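Local coordinates for protein enterochelin esterase (Salmonella enterica subsp. enterica serovar Typhimurium, PDB 3MGA) that probably hydrolyses the ester bonds of ferric enterobactin (enterochelin), so that iron carried by this siderophore can be released inside the cell, at residues E201-I206 with A280-V285; Q250-N255 with G292-Y297; F258-Q263 with L300-R305. One frame throughout, in Å; residues are numbered along the deposited sequence.

How the contacts relate
All three contacts involve strand 284-288 or helix 290-301 in the esterase region. Contact 1 is a buried strand pairing in the central sheet, held by main-chain hydrogen bonds, with a salt bridge only at its outer end. Contacts 2 and 3 both use helix 290-301: contact 2 is buried and rests a turn on its earlier part, through a tyrosine face, sulfur and a water, whereas contact 3 lies nearer the surface, where tryptophan, leucine and glutamine pack at the helix end. They also touch one another: Val285 of contact 1 packs on Ala295 of contact 2 and Trp259 of contact 3, and Ser294 probably hydrogen-bonds Trp259.

Contact 1 of 3, residues E201-I206 with A280-V285; sequences ERPLAI and AGRTVV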
loop_
_atom_site.group_PDB
_atom_site.type_symbol
_atom_site.label_atom_id
_atom_site.label_comp_id
_atom_site.label_asym_id
_atom_site.label_seq_id
_atom_site.Cartn_x
_atom_site.Cartn_y
_atom_site.Cartn_z
ATOM N N GLU A 201 6.662 -13.608 25.761
ATOM C CA GLU A 201 5.571 -14.236 25.007
ATOM C C GLU A 201 5.085 -13.315 23.884
ATOM O O GLU A 201 4.444 -13.766 22.938
ATOM C CB GLU A 201 4.409 -14.598 25.938
ATOM C CG GLU A 201 4.783 -15.597 27.039
ATOM C CD GLU A 201 5.164 -16.975 26.501
ATOM O OE1 GLU A 201 4.742 -17.335 25.380
ATOM O OE2 GLU A 201 5.869 -17.715 27.217
ATOM N N ARG A 202 5.392 -12.026 23.992
ATOM C CA ARG A 202 4.998 -11.052 22.969
ATOM C C ARG A 202 5.417 -11.484 21.581
ATOM O O ARG A 202 6.574 -11.836 21.370
ATOM C CB ARG A 202 5.725 -9.746 23.166
ATOM C CG ARG A 202 5.466 -8.926 24.392
ATOM C CD ARG A 202 6.642 -7.973 24.414
ATOM N NE ARG A 202 6.530 -6.824 25.279
ATOM C CZ ARG A 202 7.550 -6.017 25.541
ATOM N NH1 ARG A 202 8.754 -6.272 25.039
ATOM N NH2 ARG A 202 7.381 -4.977 26.338
ATOM N N PRO A 203 4.487 -11.447 20.623
ATOM C CA PRO A 203 4.874 -11.770 19.267
ATOM C C PRO A 203 5.642 -10.607 18.628
ATOM O O PRO A 203 5.384 -9.436 18.949
ATOM C CB PRO A 203 3.533 -11.920 18.558
ATOM C CG PRO A 203 2.611 -11.050 19.322
ATOM C CD PRO A 203 3.041 -11.189 20.736
ATOM N N LEU A 204 6.579 -10.946 17.750
ATOM C CA LEU A 204 7.355 -9.984 16.988
ATOM C C LEU A 204 6.706 -9.889 15.612
ATOM O O LEU A 204 6.317 -10.912 15.028
ATOM C CB LEU A 204 8.795 -10.459 16.797
ATOM C CG LEU A 204 9.627 -9.639 15.791
ATOM C CD1 LEU A 204 9.823 -8.199 16.283
ATOM C CD2 LEU A 204 10.983 -10.289 15.538
ATOM N N ALA A 205 6.605 -8.665 15.100
ATOM C CA ALA A 205 6.034 -8.416 13.793
ATOM C C ALA A 205 6.982 -7.505 13.035
ATOM O O ALA A 205 7.288 -6.401 13.493
ATOM C CB ALA A 205 4.647 -7.765 13.925
ATOM N N ILE A 206 7.466 -7.969 11.887
ATOM C CA ILE A 206 8.366 -7.166 11.080
ATOM C C ILE A 206 7.634 -6.515 9.916
ATOM O O ILE A 206 6.982 -7.188 9.114
ATOM C CB ILE A 206 9.521 -7.996 10.528
ATOM C CG1 ILE A 206 10.367 -8.549 11.678
ATOM C CG2 ILE A 206 10.390 -7.146 9.613
ATOM C CD1 ILE A 206 11.545 -9.388 11.204
ATOM N N ALA A 280 7.985 -19.373 16.006
ATOM C CA ALA A 280 7.743 -18.950 14.624
ATOM C C ALA A 280 6.246 -18.754 14.323
ATOM O O ALA A 280 5.880 -17.927 13.500
ATOM C CB ALA A 280 8.351 -19.953 13.655
ATOM N N GLY A 281 5.396 -19.519 15.009
ATOM C CA GLY A 281 3.942 -19.461 14.825
ATOM C C GLY A 281 3.262 -18.118 15.025
ATOM O O GLY A 281 2.137 -17.931 14.584
ATOM N N ARG A 282 3.903 -17.203 15.740
ATOM C CA ARG A 282 3.337 -15.863 15.936
ATOM C C ARG A 282 4.302 -14.762 15.524
ATOM O O ARG A 282 4.136 -13.614 15.922
ATOM C CB ARG A 282 2.872 -15.636 17.371
ATOM C CG ARG A 282 3.896 -15.893 18.456
ATOM C CD ARG A 282 3.342 -15.368 19.757
ATOM N NE ARG A 282 3.956 -15.955 20.936
ATOM C CZ ARG A 282 3.418 -16.924 21.673
ATOM N NH1 ARG A 282 2.227 -17.430 21.380
ATOM N NH2 ARG A 282 4.074 -17.379 22.732
ATOM N N THR A 283 5.292 -15.123 14.713
ATOM C CA THR A 283 6.274 -14.191 14.231
ATOM C C THR A 283 5.840 -13.754 12.844
ATOM O O THR A 283 5.781 -14.562 11.899
ATOM C CB THR A 283 7.666 -14.819 14.210
ATOM O OG1 THR A 283 8.008 -15.248 15.542
ATOM C CG2 THR A 283 8.694 -13.821 13.723
ATOM N N VAL A 284 5.540 -12.466 12.719
ATOM C CA VAL A 284 5.064 -11.932 11.473
ATOM C C VAL A 284 6.083 -11.170 10.656
ATOM O O VAL A 284 6.953 -10.492 11.179
ATOM C CB VAL A 284 3.869 -10.979 11.710
ATOM C CG1 VAL A 284 3.518 -10.190 10.415
ATOM C CG2 VAL A 284 2.669 -11.753 12.240
ATOM N N VAL A 285 5.954 -11.320 9.348
ATOM C CA VAL A 285 6.726 -10.578 8.398
ATOM C C VAL A 285 5.623 -10.043 7.479
ATOM O O VAL A 285 4.851 -10.807 6.888
ATOM C CB VAL A 285 7.771 -11.422 7.688
ATOM C CG1 VAL A 285 8.427 -10.613 6.602
ATOM C CG2 VAL A 285 8.825 -11.918 8.709
HETATM O O HOH W 1 7.571 -13.515 17.937
#
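The guanidinium of Arg282 receives Glu201 at its edge: OE1 lies near the guanidinium plane and forms a salt bridge with NH2 at 2.7 Å. The carboxylate is turned by 70° against that plane, so one oxygen serves one nitrogen instead of the two groups pairing side by side. Arg282 CG sits between the backbone N and the carbonyl carbon (chi1 54°), and from there the chain runs extended as far as NE. Its methylenes lie against Pro203 CB, with Arg282 CD 3.7 Å away. A long side chain suits this place, since its aliphatic part covers a proline while its charge reaches the exposed glutamate.

Further on, the two chains run side by side in the same direction. Val284 N donates to Leu204 O over 2.9 Å, and Ile206 N donates to Val284 O over 2.7 Å. Val284 thus grips the residues before and after Ala205 with both of its backbone polar groups. CA-H...O contacts supplement the ladder, among them Thr283 CA to Leu204 O at 3.4 Å. Just before the paired residues, where the CA atoms are farther apart, a water bridges the chains: it accepts from Leu204 N at 2.8 Å and donates to Thr283 OG1, which is also bonded to Arg305.

Ala205 CB meets Val284 CB on one face of the sheet, near Trp400 and helix 385-399; Ile206 and Val285 lie on the other face, where they pack on helix 256-273. Small and beta-branched residues fit a sheet covered by helices on two sides. Adjacent parallel strands of this kind form the centre of the alpha/beta-hydrolase fold, and strand 284-288 leads into a GxSxG sequence consistent with its nucleophile elbow.

Contact 2 of 3, residues Q250-N255 with G292-Y297; sequences QELPCN and GLSALY
Tyr297 CG stands anti to the backbone N (chi1 173°), on the side of the helix facing Cys254, and the ring follows; Cys254 itself has a positive phi of 55°, in the left-handed region. Cys254 CA sits over the middle of the phenol ring in a CH-pi contact, 3.6 Å from the Tyr297 centroid and only 7° off the ring normal. CB leans over the CD2-CE2 side of the same face, and the sulfur approaches obliquely, with SG 3.4 Å from Tyr297 CD2. A slim cysteine lets the backbone itself come down onto the aromatic face. The sulfur also touches Leu293 CD1 at 4.0 Å, while the other methyl of that leucine, CD2, lies 4.2 Å from Pro253 CB.

Helix 290-301 begins inside the GxSxG sequence, so it probably corresponds to the helix behind the nucleophile elbow of alpha/beta hydrolases; the turn after helix 245-251 lies across its first half. Pro253 has the backbone angles of an inverse gamma turn, which a proline's restricted phi favours, though the closing bond is weak and its acceptor's place doubtful. Trp318 borders both this proline and Cys254.

The polar part is bridged by a water. It accepts from Asn255 N at 3.0 Å, donates to Glu251 O at 2.8 Å and is hydrogen-bonded to Ser294 OG at 2.9 Å; with further acceptors nearby, its protons may be shared. Ser294, a small residue beside Leu252, has another partner in the indole NE1 of Trp259. Asn255 is the N-cap of helix 256-273: its OD1 bonds weakly to Asp257 N, and its ND2 weakly back to Gln250 O.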
loop_
_atom_site.group_PDB
_atom_site.type_symbol
_atom_site.label_atom_id
_atom_site.label_comp_id
_atom_site.label_asym_id
_atom_site.label_seq_id
_atom_site.Cartn_x
_atom_site.Cartn_y
_atom_site.Cartn_z
ATOM N N GLN A 250 16.890 -4.127 -4.921
ATOM C CA GLN A 250 17.960 -5.131 -4.852
ATOM C C GLN A 250 17.840 -6.054 -3.626
ATOM O O GLN A 250 18.187 -7.231 -3.699
ATOM C CB GLN A 250 19.329 -4.436 -4.792
ATOM C CG GLN A 250 19.751 -3.724 -6.072
ATOM C CD GLN A 250 21.059 -2.927 -5.919
ATOM O OE1 GLN A 250 21.376 -2.402 -4.837
ATOM N NE2 GLN A 250 21.803 -2.815 -7.013
ATOM N N GLU A 251 17.344 -5.520 -2.511
ATOM C CA GLU A 251 17.270 -6.282 -1.255
ATOM C C GLU A 251 15.964 -7.013 -0.964
ATOM O O GLU A 251 15.987 -8.038 -0.293
ATOM C CB GLU A 251 17.621 -5.359 -0.071
ATOM C CG GLU A 251 19.052 -4.804 -0.145
ATOM C CD GLU A 251 19.389 -3.800 0.953
ATOM O OE1 GLU A 251 18.465 -3.210 1.565
ATOM O OE2 GLU A 251 20.599 -3.592 1.195
ATOM N N LEU A 252 14.839 -6.498 -1.450
ATOM C CA LEU A 252 13.548 -7.134 -1.192
ATOM C C LEU A 252 13.132 -8.258 -2.152
ATOM O O LEU A 252 12.523 -9.237 -1.712
ATOM C CB LEU A 252 12.423 -6.088 -1.113
ATOM C CG LEU A 252 12.452 -5.101 0.062
ATOM C CD1 LEU A 252 11.188 -4.222 0.050
ATOM C CD2 LEU A 252 12.555 -5.828 1.388
ATOM N N PRO A 253 13.431 -8.134 -3.457
ATOM C CA PRO A 253 12.969 -9.224 -4.322
ATOM C C PRO A 253 13.788 -10.512 -4.254
ATOM O O PRO A 253 14.686 -10.748 -5.079
ATOM C CB PRO A 253 13.010 -8.611 -5.724
ATOM C CG PRO A 253 13.938 -7.525 -5.649
ATOM C CD PRO A 253 13.910 -6.986 -4.238
ATOM N N CYS A 254 13.455 -11.343 -3.273
ATOM C CA CYS A 254 14.105 -12.634 -3.075
ATOM C C CYS A 254 15.624 -12.546 -2.944
ATOM O O CYS A 254 16.358 -13.219 -3.657
ATOM C CB CYS A 254 13.719 -13.599 -4.204
ATOM S SG CYS A 254 11.931 -13.856 -4.373
ATOM N N ASN A 255 16.082 -11.702 -2.025
ATOM C CA ASN A 255 17.513 -11.567 -1.738
ATOM C C ASN A 255 17.747 -12.236 -0.380
ATOM O O ASN A 255 17.284 -11.742 0.647
ATOM C CB ASN A 255 17.941 -10.101 -1.708
ATOM C CG ASN A 255 19.444 -9.929 -1.559
ATOM O OD1 ASN A 255 20.181 -10.893 -1.345
ATOM N ND2 ASN A 255 19.907 -8.690 -1.677
ATOM N N GLY A 292 5.816 -7.660 -0.129
ATOM C CA GLY A 292 4.936 -8.828 -0.002
ATOM C C GLY A 292 5.635 -10.068 -0.519
ATOM O O GLY A 292 5.542 -11.151 0.072
ATOM N N LEU A 293 6.337 -9.891 -1.628
ATOM C CA LEU A 293 7.102 -10.954 -2.243
ATOM C C LEU A 293 8.201 -11.392 -1.290
ATOM O O LEU A 293 8.414 -12.587 -1.065
ATOM C CB LEU A 293 7.721 -10.451 -3.563
ATOM C CG LEU A 293 8.740 -11.317 -4.309
ATOM C CD1 LEU A 293 8.167 -12.658 -4.741
ATOM C CD2 LEU A 293 9.264 -10.539 -5.520
ATOM N N SER A 294 8.884 -10.412 -0.717
ATOM C CA SER A 294 9.978 -10.681 0.197
ATOM C C SER A 294 9.481 -11.362 1.477
ATOM O O SER A 294 10.150 -12.249 1.990
ATOM C CB SER A 294 10.726 -9.385 0.536
ATOM O OG SER A 294 12.021 -9.668 1.040
ATOM N N ALA A 295 8.314 -10.961 1.983
ATOM C CA ALA A 295 7.777 -11.569 3.219
ATOM C C ALA A 295 7.433 -13.047 3.023
ATOM O O ALA A 295 7.709 -13.858 3.887
ATOM C CB ALA A 295 6.558 -10.793 3.740
ATOM N N LEU A 296 6.826 -13.392 1.889
ATOM C CA LEU A 296 6.492 -14.784 1.609
ATOM C C LEU A 296 7.800 -15.554 1.437
ATOM O O LEU A 296 7.978 -16.638 1.993
ATOM C CB LEU A 296 5.622 -14.912 0.358
ATOM C CG LEU A 296 5.222 -16.345 -0.016
ATOM C CD1 LEU A 296 4.420 -17.019 1.109
ATOM C CD2 LEU A 296 4.445 -16.358 -1.318
ATOM N N TYR A 297 8.713 -14.979 0.661
ATOM C CA TYR A 297 10.024 -15.570 0.433
ATOM C C TYR A 297 10.681 -15.909 1.770
ATOM O O TYR A 297 11.276 -16.976 1.920
ATOM C CB TYR A 297 10.881 -14.600 -0.380
ATOM C CG TYR A 297 12.328 -14.995 -0.566
ATOM C CD1 TYR A 297 13.306 -14.543 0.316
ATOM C CD2 TYR A 297 12.727 -15.776 -1.634
ATOM C CE1 TYR A 297 14.628 -14.868 0.151
ATOM C CE2 TYR A 297 14.067 -16.117 -1.808
ATOM C CZ TYR A 297 15.008 -15.657 -0.908
ATOM O OH TYR A 297 16.336 -15.979 -1.059
HETATM O O HOH W 2 14.706 -10.472 0.312
#

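Contact 3 of 3, residues F258-Q263 with L300-R305; sequences FWLAVQ and LNWPTR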
loop_
_atom_site.group_PDB
_atom_site.type_symbol
_atom_site.label_atom_id
_atom_site.label_comp_id
_atom_site.label_asym_id
_atom_site.label_seq_id
_atom_site.Cartn_x
_atom_site.Cartn_y
_atom_site.Cartn_z
ATOM N N PHE A 258 19.458 -10.295 2.749
ATOM C CA PHE A 258 18.631 -9.398 3.541
ATOM C C PHE A 258 18.069 -10.133 4.758
ATOM O O PHE A 258 18.227 -9.680 5.889
ATOM C CB PHE A 258 17.497 -8.807 2.712
ATOM C CG PHE A 258 16.570 -7.935 3.502
ATOM C CD1 PHE A 258 16.916 -6.628 3.807
ATOM C CD2 PHE A 258 15.351 -8.418 3.948
ATOM C CE1 PHE A 258 16.065 -5.823 4.534
ATOM C CE2 PHE A 258 14.497 -7.609 4.682
ATOM C CZ PHE A 258 14.858 -6.310 4.970
ATOM N N TRP A 259 17.440 -11.281 4.516
ATOM C CA TRP A 259 16.843 -12.062 5.603
ATOM C C TRP A 259 17.851 -12.773 6.489
ATOM O O TRP A 259 17.582 -12.968 7.675
ATOM C CB TRP A 259 15.784 -13.017 5.066
ATOM C CG TRP A 259 14.604 -12.264 4.594
ATOM C CD1 TRP A 259 14.226 -12.041 3.306
ATOM C CD2 TRP A 259 13.685 -11.540 5.416
ATOM N NE1 TRP A 259 13.100 -11.263 3.277
ATOM C CE2 TRP A 259 12.748 -10.938 4.561
ATOM C CE3 TRP A 259 13.551 -11.367 6.798
ATOM C CZ2 TRP A 259 11.682 -10.179 5.038
ATOM C CZ3 TRP A 259 12.500 -10.614 7.273
ATOM C CH2 TRP A 259 11.579 -10.021 6.392
ATOM N N LEU A 260 18.994 -13.164 5.929
ATOM C CA LEU A 260 20.048 -13.763 6.740
ATOM C C LEU A 260 20.531 -12.688 7.706
ATOM O O LEU A 260 20.643 -12.929 8.898
ATOM C CB LEU A 260 21.217 -14.260 5.888
ATOM C CG LEU A 260 21.031 -15.542 5.082
ATOM C CD1 LEU A 260 22.188 -15.738 4.135
ATOM C CD2 LEU A 260 20.862 -16.768 6.009
ATOM N N ALA A 261 20.796 -11.498 7.172
ATOM C CA ALA A 261 21.268 -10.365 7.956
ATOM C C ALA A 261 20.302 -9.976 9.073
ATOM O O ALA A 261 20.732 -9.673 10.187
ATOM C CB ALA A 261 21.511 -9.161 7.036
ATOM N N VAL A 262 19.001 -9.957 8.763
ATOM C CA VAL A 262 17.978 -9.620 9.748
ATOM C C VAL A 262 17.991 -10.589 10.938
ATOM O O VAL A 262 17.849 -10.177 12.094
ATOM C CB VAL A 262 16.568 -9.601 9.107
ATOM C CG1 VAL A 262 15.474 -9.717 10.159
ATOM C CG2 VAL A 262 16.389 -8.353 8.234
ATOM N N GLN A 263 18.195 -11.869 10.662
ATOM C CA GLN A 263 18.193 -12.877 11.723
ATOM C C GLN A 263 19.482 -12.924 12.555
ATOM O O GLN A 263 19.424 -13.047 13.783
ATOM C CB GLN A 263 17.935 -14.252 11.120
ATOM C CG GLN A 263 16.635 -14.331 10.359
ATOM C CD GLN A 263 16.444 -15.660 9.685
ATOM O OE1 GLN A 263 16.427 -16.702 10.339
ATOM N NE2 GLN A 263 16.261 -15.632 8.368
ATOM N N LEU A 300 8.774 -18.802 3.402
ATOM C CA LEU A 300 9.048 -20.011 2.633
ATOM C C LEU A 300 10.449 -20.574 2.892
ATOM O O LEU A 300 10.609 -21.787 2.970
ATOM C CB LEU A 300 8.869 -19.757 1.131
ATOM C CG LEU A 300 7.446 -19.523 0.617
ATOM C CD1 LEU A 300 7.474 -19.133 -0.855
ATOM C CD2 LEU A 300 6.576 -20.763 0.826
ATOM N N ASN A 301 11.453 -19.707 3.033
ATOM C CA ASN A 301 12.830 -20.170 3.263
ATOM C C ASN A 301 13.233 -20.365 4.730
ATOM O O ASN A 301 14.074 -21.222 5.025
ATOM C CB ASN A 301 13.856 -19.272 2.556
ATOM C CG ASN A 301 13.740 -19.327 1.038
ATOM O OD1 ASN A 301 14.536 -19.995 0.369
ATOM N ND2 ASN A 301 12.713 -18.681 0.494
ATOM N N TRP A 302 12.643 -19.594 5.641
ATOM C CA TRP A 302 12.962 -19.712 7.071
ATOM C C TRP A 302 11.683 -19.793 7.910
ATOM O O TRP A 302 11.404 -18.904 8.728
ATOM C CB TRP A 302 13.834 -18.540 7.516
ATOM C CG TRP A 302 15.108 -18.462 6.757
ATOM C CD1 TRP A 302 16.256 -19.158 7.012
ATOM C CD2 TRP A 302 15.372 -17.660 5.602
ATOM N NE1 TRP A 302 17.217 -18.836 6.088
ATOM C CE2 TRP A 302 16.704 -17.917 5.212
ATOM C CE3 TRP A 302 14.614 -16.748 4.860
ATOM C CZ2 TRP A 302 17.294 -17.299 4.113
ATOM C CZ3 TRP A 302 15.196 -16.133 3.772
ATOM C CH2 TRP A 302 16.528 -16.412 3.406
ATOM N N PRO A 303 10.903 -20.877 7.718
ATOM C CA PRO A 303 9.636 -21.040 8.439
ATOM C C PRO A 303 9.824 -21.292 9.930
ATOM O O PRO A 303 8.880 -21.145 10.702
ATOM C CB PRO A 303 8.993 -22.248 7.752
ATOM C CG PRO A 303 10.139 -23.035 7.208
ATOM C CD PRO A 303 11.233 -22.055 6.892
ATOM N N THR A 304 11.039 -21.662 10.319
ATOM C CA THR A 304 11.376 -21.918 11.714
ATOM C C THR A 304 11.519 -20.610 12.493
ATOM O O THR A 304 11.554 -20.616 13.722
ATOM C CB THR A 304 12.699 -22.729 11.826
ATOM O OG1 THR A 304 13.002 -22.983 13.206
ATOM C CG2 THR A 304 13.859 -21.971 11.181
ATOM N N ARG A 305 11.627 -19.497 11.767
ATOM C CA ARG A 305 11.751 -18.173 12.367
ATOM C C ARG A 305 10.571 -17.271 11.992
ATOM O O ARG A 305 10.106 -16.485 12.826
ATOM C CB ARG A 305 13.069 -17.541 11.933
ATOM C CG ARG A 305 13.336 -16.108 12.410
ATOM C CD ARG A 305 13.414 -15.927 13.932
ATOM N NE ARG A 305 12.106 -15.885 14.586
ATOM C CZ ARG A 305 11.917 -15.622 15.881
ATOM N NH1 ARG A 305 12.947 -15.366 16.683
ATOM N NH2 ARG A 305 10.688 -15.610 16.378
#
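Trp302 meets Trp259 and Leu260 by apolar contact: the far corner of its six-membered ring reaches helix 256-273, with Trp302 CZ3 3.4 Å from Trp259 CB. The two indoles cross obliquely, their planes 40° apart, in a geometry that is neither a stack nor edge-to-face. Leu260 crosses the indole at about a right angle and brings its CD2 methyl to 4.1 Å from Trp302 CZ2. A large flat residue suits this place, just where the chain leaves helix 290-301, because it reaches a neighbouring helix whose backbone stays distant, Trp259 CA being 8.7 Å from Trp302 CA.

A second kind of contact sets an amide against an aromatic face. Gln263 NE2 lies 3.4 Å above the Trp302 ring, offset toward the rim near CG and CD2, while Asn301 CB covers the opposite face. Gln263 CG is anti to the carbonyl carbon (chi1 -58°), on the side facing Trp302; beyond it the chain is extended, and its amide comes back above the carbonyl of Trp259. Its OE1 rests against the aliphatic part of Arg305, 3.8 Å from CG.

Hydrogen bonds fix these groups from within and from outside. Gln263 NE2 donates to Trp259 O at 3.1 Å, from 63° out of the carbonyl plane, and Gln263 N reaches the same oxygen from the opposite face; the first of these restrains the amide's rotation over the indole, the second is the helix's own backbone bond. The guanidinium of Arg305, besides its link to Thr283, is bonded to Ser277 O.

The contact thus joins the helices that precede and follow strand 284-288 on one face of the central sheet, one helical layer of the alpha/beta/alpha sandwich typical of alpha/beta hydrolases.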